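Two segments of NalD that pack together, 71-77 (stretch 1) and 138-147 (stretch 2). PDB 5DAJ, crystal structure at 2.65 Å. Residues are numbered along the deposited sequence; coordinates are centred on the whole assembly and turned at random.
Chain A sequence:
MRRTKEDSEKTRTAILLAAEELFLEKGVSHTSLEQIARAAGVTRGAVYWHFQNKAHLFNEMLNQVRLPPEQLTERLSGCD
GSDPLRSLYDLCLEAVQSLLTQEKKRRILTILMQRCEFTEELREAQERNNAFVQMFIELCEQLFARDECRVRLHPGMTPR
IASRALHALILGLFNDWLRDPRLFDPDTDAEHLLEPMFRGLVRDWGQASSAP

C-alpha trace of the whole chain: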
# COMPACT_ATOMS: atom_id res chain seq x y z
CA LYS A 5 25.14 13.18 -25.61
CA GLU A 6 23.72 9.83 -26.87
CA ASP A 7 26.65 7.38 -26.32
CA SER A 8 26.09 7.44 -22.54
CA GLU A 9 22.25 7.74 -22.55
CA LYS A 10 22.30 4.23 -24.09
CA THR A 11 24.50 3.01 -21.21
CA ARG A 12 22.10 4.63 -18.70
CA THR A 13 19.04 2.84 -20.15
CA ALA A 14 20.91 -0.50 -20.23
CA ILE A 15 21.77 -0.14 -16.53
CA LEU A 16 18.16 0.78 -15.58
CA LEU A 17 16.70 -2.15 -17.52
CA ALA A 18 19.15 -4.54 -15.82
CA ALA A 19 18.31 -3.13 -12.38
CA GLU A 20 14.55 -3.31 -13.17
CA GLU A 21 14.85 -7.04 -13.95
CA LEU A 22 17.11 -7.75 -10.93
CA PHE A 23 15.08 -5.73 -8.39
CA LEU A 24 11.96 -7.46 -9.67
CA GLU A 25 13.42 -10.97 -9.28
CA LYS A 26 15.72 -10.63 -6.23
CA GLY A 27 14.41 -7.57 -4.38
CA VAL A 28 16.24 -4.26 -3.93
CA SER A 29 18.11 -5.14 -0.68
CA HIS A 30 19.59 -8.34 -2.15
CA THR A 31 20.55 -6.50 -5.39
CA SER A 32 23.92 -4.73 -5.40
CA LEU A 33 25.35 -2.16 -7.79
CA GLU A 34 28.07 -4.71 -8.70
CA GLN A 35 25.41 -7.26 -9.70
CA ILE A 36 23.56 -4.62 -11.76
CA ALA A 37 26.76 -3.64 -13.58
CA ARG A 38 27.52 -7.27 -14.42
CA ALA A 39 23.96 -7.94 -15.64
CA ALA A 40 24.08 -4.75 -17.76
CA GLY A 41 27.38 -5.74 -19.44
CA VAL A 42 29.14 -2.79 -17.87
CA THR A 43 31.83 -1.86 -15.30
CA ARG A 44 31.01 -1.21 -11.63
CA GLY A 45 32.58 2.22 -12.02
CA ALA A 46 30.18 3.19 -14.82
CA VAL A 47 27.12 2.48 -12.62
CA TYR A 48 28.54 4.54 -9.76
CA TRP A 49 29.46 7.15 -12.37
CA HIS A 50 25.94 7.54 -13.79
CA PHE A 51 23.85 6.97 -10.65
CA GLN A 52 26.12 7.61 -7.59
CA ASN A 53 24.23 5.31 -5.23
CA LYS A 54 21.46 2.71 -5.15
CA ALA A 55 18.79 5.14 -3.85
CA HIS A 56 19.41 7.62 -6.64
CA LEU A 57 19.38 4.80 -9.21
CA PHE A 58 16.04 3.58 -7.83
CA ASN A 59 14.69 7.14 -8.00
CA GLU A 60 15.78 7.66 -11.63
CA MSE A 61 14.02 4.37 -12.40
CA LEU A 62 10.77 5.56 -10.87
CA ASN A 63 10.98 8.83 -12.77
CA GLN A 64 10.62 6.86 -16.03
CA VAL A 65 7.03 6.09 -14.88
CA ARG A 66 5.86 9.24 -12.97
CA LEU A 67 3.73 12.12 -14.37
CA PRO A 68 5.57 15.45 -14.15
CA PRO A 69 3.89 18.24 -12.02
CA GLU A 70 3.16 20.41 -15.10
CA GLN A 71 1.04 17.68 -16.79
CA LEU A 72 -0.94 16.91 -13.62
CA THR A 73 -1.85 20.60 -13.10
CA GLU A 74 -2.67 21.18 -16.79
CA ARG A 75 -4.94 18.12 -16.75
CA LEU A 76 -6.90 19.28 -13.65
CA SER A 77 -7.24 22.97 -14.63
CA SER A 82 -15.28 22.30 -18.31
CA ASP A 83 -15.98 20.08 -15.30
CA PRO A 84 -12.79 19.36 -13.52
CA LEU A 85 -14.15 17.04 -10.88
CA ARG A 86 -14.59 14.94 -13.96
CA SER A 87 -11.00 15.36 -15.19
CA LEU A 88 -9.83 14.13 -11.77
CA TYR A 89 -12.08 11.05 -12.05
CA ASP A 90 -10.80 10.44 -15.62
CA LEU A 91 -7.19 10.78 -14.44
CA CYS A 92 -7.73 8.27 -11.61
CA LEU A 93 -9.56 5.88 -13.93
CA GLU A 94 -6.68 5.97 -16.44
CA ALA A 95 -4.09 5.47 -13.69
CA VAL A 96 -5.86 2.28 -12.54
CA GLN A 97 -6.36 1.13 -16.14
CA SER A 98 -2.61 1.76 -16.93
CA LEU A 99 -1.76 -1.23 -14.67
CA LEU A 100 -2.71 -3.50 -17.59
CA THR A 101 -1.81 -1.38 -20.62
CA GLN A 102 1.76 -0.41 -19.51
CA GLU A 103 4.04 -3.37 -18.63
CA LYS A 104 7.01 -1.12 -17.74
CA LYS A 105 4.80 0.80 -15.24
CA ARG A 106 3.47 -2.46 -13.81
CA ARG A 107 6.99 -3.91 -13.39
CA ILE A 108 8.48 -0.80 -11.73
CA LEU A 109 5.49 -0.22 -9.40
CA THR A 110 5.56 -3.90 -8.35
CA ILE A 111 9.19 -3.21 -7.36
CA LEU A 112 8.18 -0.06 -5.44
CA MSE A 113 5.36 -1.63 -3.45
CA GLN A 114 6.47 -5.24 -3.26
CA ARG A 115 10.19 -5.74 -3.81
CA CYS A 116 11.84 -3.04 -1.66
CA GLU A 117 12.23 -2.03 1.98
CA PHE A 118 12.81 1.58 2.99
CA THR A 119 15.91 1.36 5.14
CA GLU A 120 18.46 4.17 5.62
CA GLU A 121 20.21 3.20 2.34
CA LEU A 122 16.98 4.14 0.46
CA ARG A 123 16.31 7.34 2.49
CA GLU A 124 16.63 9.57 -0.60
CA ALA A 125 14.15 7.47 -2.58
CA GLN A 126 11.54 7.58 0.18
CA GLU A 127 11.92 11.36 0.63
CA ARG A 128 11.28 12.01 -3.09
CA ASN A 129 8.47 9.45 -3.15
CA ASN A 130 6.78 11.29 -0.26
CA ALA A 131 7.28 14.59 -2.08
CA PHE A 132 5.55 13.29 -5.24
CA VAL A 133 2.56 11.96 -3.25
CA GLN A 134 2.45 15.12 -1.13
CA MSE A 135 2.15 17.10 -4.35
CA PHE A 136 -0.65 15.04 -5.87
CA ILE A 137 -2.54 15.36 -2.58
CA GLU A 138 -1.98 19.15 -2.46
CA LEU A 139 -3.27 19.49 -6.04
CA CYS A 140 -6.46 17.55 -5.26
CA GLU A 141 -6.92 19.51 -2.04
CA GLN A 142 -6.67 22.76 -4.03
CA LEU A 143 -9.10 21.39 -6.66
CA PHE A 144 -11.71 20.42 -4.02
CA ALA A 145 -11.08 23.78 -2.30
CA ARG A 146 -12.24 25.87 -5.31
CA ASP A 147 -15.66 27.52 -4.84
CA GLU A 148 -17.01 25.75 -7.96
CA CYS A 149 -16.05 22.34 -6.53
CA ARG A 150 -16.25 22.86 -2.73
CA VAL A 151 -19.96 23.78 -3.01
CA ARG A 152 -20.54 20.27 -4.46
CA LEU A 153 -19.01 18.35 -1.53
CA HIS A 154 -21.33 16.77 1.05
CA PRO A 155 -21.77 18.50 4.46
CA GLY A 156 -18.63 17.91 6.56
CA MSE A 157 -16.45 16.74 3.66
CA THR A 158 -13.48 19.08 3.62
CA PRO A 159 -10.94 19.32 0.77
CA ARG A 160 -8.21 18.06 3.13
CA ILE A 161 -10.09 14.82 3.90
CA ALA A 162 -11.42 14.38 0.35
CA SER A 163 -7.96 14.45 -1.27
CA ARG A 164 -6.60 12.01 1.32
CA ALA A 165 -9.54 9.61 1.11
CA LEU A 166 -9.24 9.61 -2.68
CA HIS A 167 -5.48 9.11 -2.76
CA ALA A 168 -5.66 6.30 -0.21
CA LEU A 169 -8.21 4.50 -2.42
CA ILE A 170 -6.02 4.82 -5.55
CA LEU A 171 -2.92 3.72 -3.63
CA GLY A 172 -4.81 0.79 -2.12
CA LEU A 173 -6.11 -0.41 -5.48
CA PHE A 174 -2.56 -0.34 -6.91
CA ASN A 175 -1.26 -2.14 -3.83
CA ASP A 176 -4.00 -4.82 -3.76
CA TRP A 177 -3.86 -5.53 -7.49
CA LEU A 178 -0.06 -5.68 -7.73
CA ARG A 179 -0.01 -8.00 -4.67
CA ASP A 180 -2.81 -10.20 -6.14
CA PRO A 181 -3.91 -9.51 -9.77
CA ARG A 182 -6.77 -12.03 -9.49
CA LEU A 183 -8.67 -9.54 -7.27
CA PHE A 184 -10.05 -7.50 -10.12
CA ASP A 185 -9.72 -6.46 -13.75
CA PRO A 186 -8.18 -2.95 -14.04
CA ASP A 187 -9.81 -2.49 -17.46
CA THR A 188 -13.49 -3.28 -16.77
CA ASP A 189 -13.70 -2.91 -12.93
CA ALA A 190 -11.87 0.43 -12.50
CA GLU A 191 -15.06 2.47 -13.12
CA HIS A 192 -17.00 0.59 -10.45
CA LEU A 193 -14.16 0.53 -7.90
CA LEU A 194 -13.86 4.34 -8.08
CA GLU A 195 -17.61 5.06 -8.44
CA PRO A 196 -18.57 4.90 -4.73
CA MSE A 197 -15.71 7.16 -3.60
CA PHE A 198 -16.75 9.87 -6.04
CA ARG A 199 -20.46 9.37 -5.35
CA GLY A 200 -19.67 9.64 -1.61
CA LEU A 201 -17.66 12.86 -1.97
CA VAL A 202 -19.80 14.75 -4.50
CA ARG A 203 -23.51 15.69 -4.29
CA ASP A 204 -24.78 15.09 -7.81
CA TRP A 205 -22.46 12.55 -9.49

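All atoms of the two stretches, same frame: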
# COMPACT_ATOMS: atom_id res chain seq x y z
N GLN A 71 2.11 18.45 -16.12
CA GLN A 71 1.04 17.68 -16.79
C GLN A 71 -0.17 17.42 -15.90
O GLN A 71 -1.30 17.51 -16.36
CB GLN A 71 1.55 16.34 -17.34
CG GLN A 71 2.10 16.46 -18.76
CD GLN A 71 2.83 15.23 -19.26
OE1 GLN A 71 2.72 14.13 -18.71
NE2 GLN A 71 3.60 15.42 -20.31
N LEU A 72 0.10 17.07 -14.64
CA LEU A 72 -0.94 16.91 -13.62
C LEU A 72 -1.82 18.16 -13.52
O LEU A 72 -3.05 18.09 -13.70
CB LEU A 72 -0.32 16.61 -12.24
CG LEU A 72 -0.14 15.15 -11.82
CD1 LEU A 72 0.70 15.06 -10.55
CD2 LEU A 72 -1.49 14.48 -11.61
N THR A 73 -1.17 19.29 -13.25
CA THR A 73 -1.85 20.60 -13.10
C THR A 73 -2.67 20.97 -14.33
O THR A 73 -3.86 21.28 -14.22
CB THR A 73 -0.84 21.74 -12.85
OG1 THR A 73 0.30 21.59 -13.70
CG2 THR A 73 -0.38 21.75 -11.42
N GLU A 74 -2.02 20.90 -15.49
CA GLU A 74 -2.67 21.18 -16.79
C GLU A 74 -3.92 20.33 -17.00
O GLU A 74 -4.94 20.83 -17.50
CB GLU A 74 -1.66 20.96 -17.93
CG GLU A 74 -2.17 21.32 -19.32
CD GLU A 74 -1.19 21.06 -20.47
OE1 GLU A 74 -1.00 19.88 -20.78
OE2 GLU A 74 -0.67 22.02 -21.11
N ARG A 75 -3.83 19.07 -16.61
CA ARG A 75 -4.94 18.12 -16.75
C ARG A 75 -6.12 18.43 -15.82
O ARG A 75 -7.26 18.21 -16.20
CB ARG A 75 -4.45 16.67 -16.53
N LEU A 76 -5.85 18.95 -14.63
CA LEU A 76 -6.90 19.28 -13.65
C LEU A 76 -7.37 20.75 -13.65
O LEU A 76 -8.17 21.14 -12.80
CB LEU A 76 -6.43 18.88 -12.23
CG LEU A 76 -5.90 17.45 -12.03
CD1 LEU A 76 -5.07 17.32 -10.75
CD2 LEU A 76 -7.05 16.45 -12.02
N SER A 77 -6.90 21.55 -14.60
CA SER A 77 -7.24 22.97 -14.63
C SER A 77 -8.61 23.20 -15.27
O SER A 77 -9.10 24.34 -15.29
CB SER A 77 -6.16 23.77 -15.36
OG SER A 77 -4.91 23.62 -14.72
N GLU A 138 -1.81 17.68 -2.52
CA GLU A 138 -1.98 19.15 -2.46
C GLU A 138 -2.76 19.71 -3.65
O GLU A 138 -3.56 20.63 -3.50
CB GLU A 138 -0.62 19.85 -2.31
CG GLU A 138 -0.19 19.97 -0.86
CD GLU A 138 1.27 20.36 -0.69
OE1 GLU A 138 1.83 21.00 -1.62
OE2 GLU A 138 1.85 20.02 0.37
N LEU A 139 -2.52 19.13 -4.82
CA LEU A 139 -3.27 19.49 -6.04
C LEU A 139 -4.76 19.18 -5.92
O LEU A 139 -5.60 20.03 -6.21
CB LEU A 139 -2.70 18.78 -7.27
CG LEU A 139 -1.92 19.61 -8.30
CD1 LEU A 139 -0.84 20.49 -7.68
CD2 LEU A 139 -1.30 18.69 -9.34
N CYS A 140 -5.07 17.95 -5.49
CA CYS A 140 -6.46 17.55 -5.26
C CYS A 140 -7.14 18.41 -4.21
O CYS A 140 -8.27 18.88 -4.41
CB CYS A 140 -6.55 16.09 -4.84
SG CYS A 140 -6.14 14.96 -6.17
N GLU A 141 -6.44 18.64 -3.11
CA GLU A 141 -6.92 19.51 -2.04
C GLU A 141 -7.33 20.87 -2.61
O GLU A 141 -8.45 21.33 -2.40
CB GLU A 141 -5.85 19.69 -0.97
CG GLU A 141 -6.36 20.21 0.37
CD GLU A 141 -5.34 20.08 1.50
OE1 GLU A 141 -4.37 19.31 1.36
OE2 GLU A 141 -5.52 20.76 2.53
N GLN A 142 -6.42 21.47 -3.37
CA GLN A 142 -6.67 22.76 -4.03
C GLN A 142 -7.87 22.70 -4.98
O GLN A 142 -8.69 23.62 -5.01
CB GLN A 142 -5.43 23.20 -4.79
CG GLN A 142 -5.53 24.58 -5.45
CD GLN A 142 -4.55 24.79 -6.61
OE1 GLN A 142 -4.91 25.42 -7.61
NE2 GLN A 142 -3.33 24.28 -6.47
N LEU A 143 -7.97 21.62 -5.75
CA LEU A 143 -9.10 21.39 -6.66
C LEU A 143 -10.43 21.35 -5.90
O LEU A 143 -11.36 22.07 -6.24
CB LEU A 143 -8.89 20.11 -7.47
CG LEU A 143 -10.09 19.55 -8.26
CD1 LEU A 143 -10.76 20.59 -9.11
CD2 LEU A 143 -9.63 18.40 -9.14
N PHE A 144 -10.51 20.50 -4.88
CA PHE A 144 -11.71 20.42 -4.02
C PHE A 144 -12.00 21.73 -3.28
O PHE A 144 -13.15 22.00 -2.96
CB PHE A 144 -11.57 19.29 -2.99
CG PHE A 144 -11.67 17.91 -3.57
CD1 PHE A 144 -12.83 17.48 -4.20
CD2 PHE A 144 -10.61 17.03 -3.45
CE1 PHE A 144 -12.91 16.20 -4.73
CE2 PHE A 144 -10.69 15.76 -3.98
CZ PHE A 144 -11.84 15.34 -4.62
N ALA A 145 -10.96 22.51 -3.03
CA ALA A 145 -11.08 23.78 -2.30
C ALA A 145 -11.62 24.96 -3.11
O ALA A 145 -12.00 25.98 -2.54
CB ALA A 145 -9.73 24.17 -1.71
N ARG A 146 -11.66 24.83 -4.44
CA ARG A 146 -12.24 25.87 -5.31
C ARG A 146 -13.73 26.00 -5.03
O ARG A 146 -14.41 25.00 -4.78
CB ARG A 146 -12.06 25.54 -6.80
CG ARG A 146 -10.62 25.41 -7.26
CD ARG A 146 -10.50 25.07 -8.72
NE ARG A 146 -9.17 24.56 -9.04
CZ ARG A 146 -8.85 23.87 -10.13
NH1 ARG A 146 -9.77 23.60 -11.07
NH2 ARG A 146 -7.60 23.44 -10.29
N ASP A 147 -14.24 27.23 -5.10
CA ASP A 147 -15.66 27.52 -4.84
C ASP A 147 -16.59 26.66 -5.69
O ASP A 147 -17.59 26.13 -5.20
CB ASP A 147 -15.96 29.00 -5.10
CG ASP A 147 -15.24 29.93 -4.14
OD1 ASP A 147 -15.38 29.75 -2.91
OD2 ASP A 147 -14.52 30.84 -4.61

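Both stretches are mainly helical, and both helices begin earlier in the chain. Their N-to-C directions differ by 18°, so they run nearly parallel. The axes come no closer than 11.1 Å. At that spacing the backbones stay apart and side chains bridge the gap. The register pairs T73 with L139 (CA to CA 7.3 Å) and L76 with L143 (CA to CA 7.6 Å). The contact is small, burying 306 Å² over both sides.

The apolar contacts centre on leucines. L139 points toward stretch 1, and its CD2 meets three residues there. L139 CD2 lies 3.7 Å from CB of L72, 3.8 Å from CG2 of T73 and 4.3 Å from CD1 of L76. L72, T73 and L76 fall within about one helical turn, so a single methyl can reach all three. T73 takes part through its methyl, although its CA-to-CB bond points sideways. One turn after L139, L143 continues the apolar strip. L143 CD2 lies 4.3 Å from CD2 of L76. L76 therefore touches both leucines of stretch 2. These contacts are van der Waals packing between hydrocarbon groups.

The polar contact across the stretches comes from R146, which follows the helix of stretch 2. Its extended side chain carries the guanidinium to the carbonyl of L76. R146 NH1 donates to L76 O at 3.4 Å, and R146 NH2 donates to the same oxygen at 3.5 Å. Both hydrogen bonds are weak: they are long, with N-H...O angles near 145°. The oxygen sits at the guanidinium edge, near its plane, where two N-H groups can share it.

Within stretch 1, S77 points away from stretch 2. S77 OG donates a short hydrogen bond to T73 O, at 2.6 Å. This ties the serine back to the preceding helical turn.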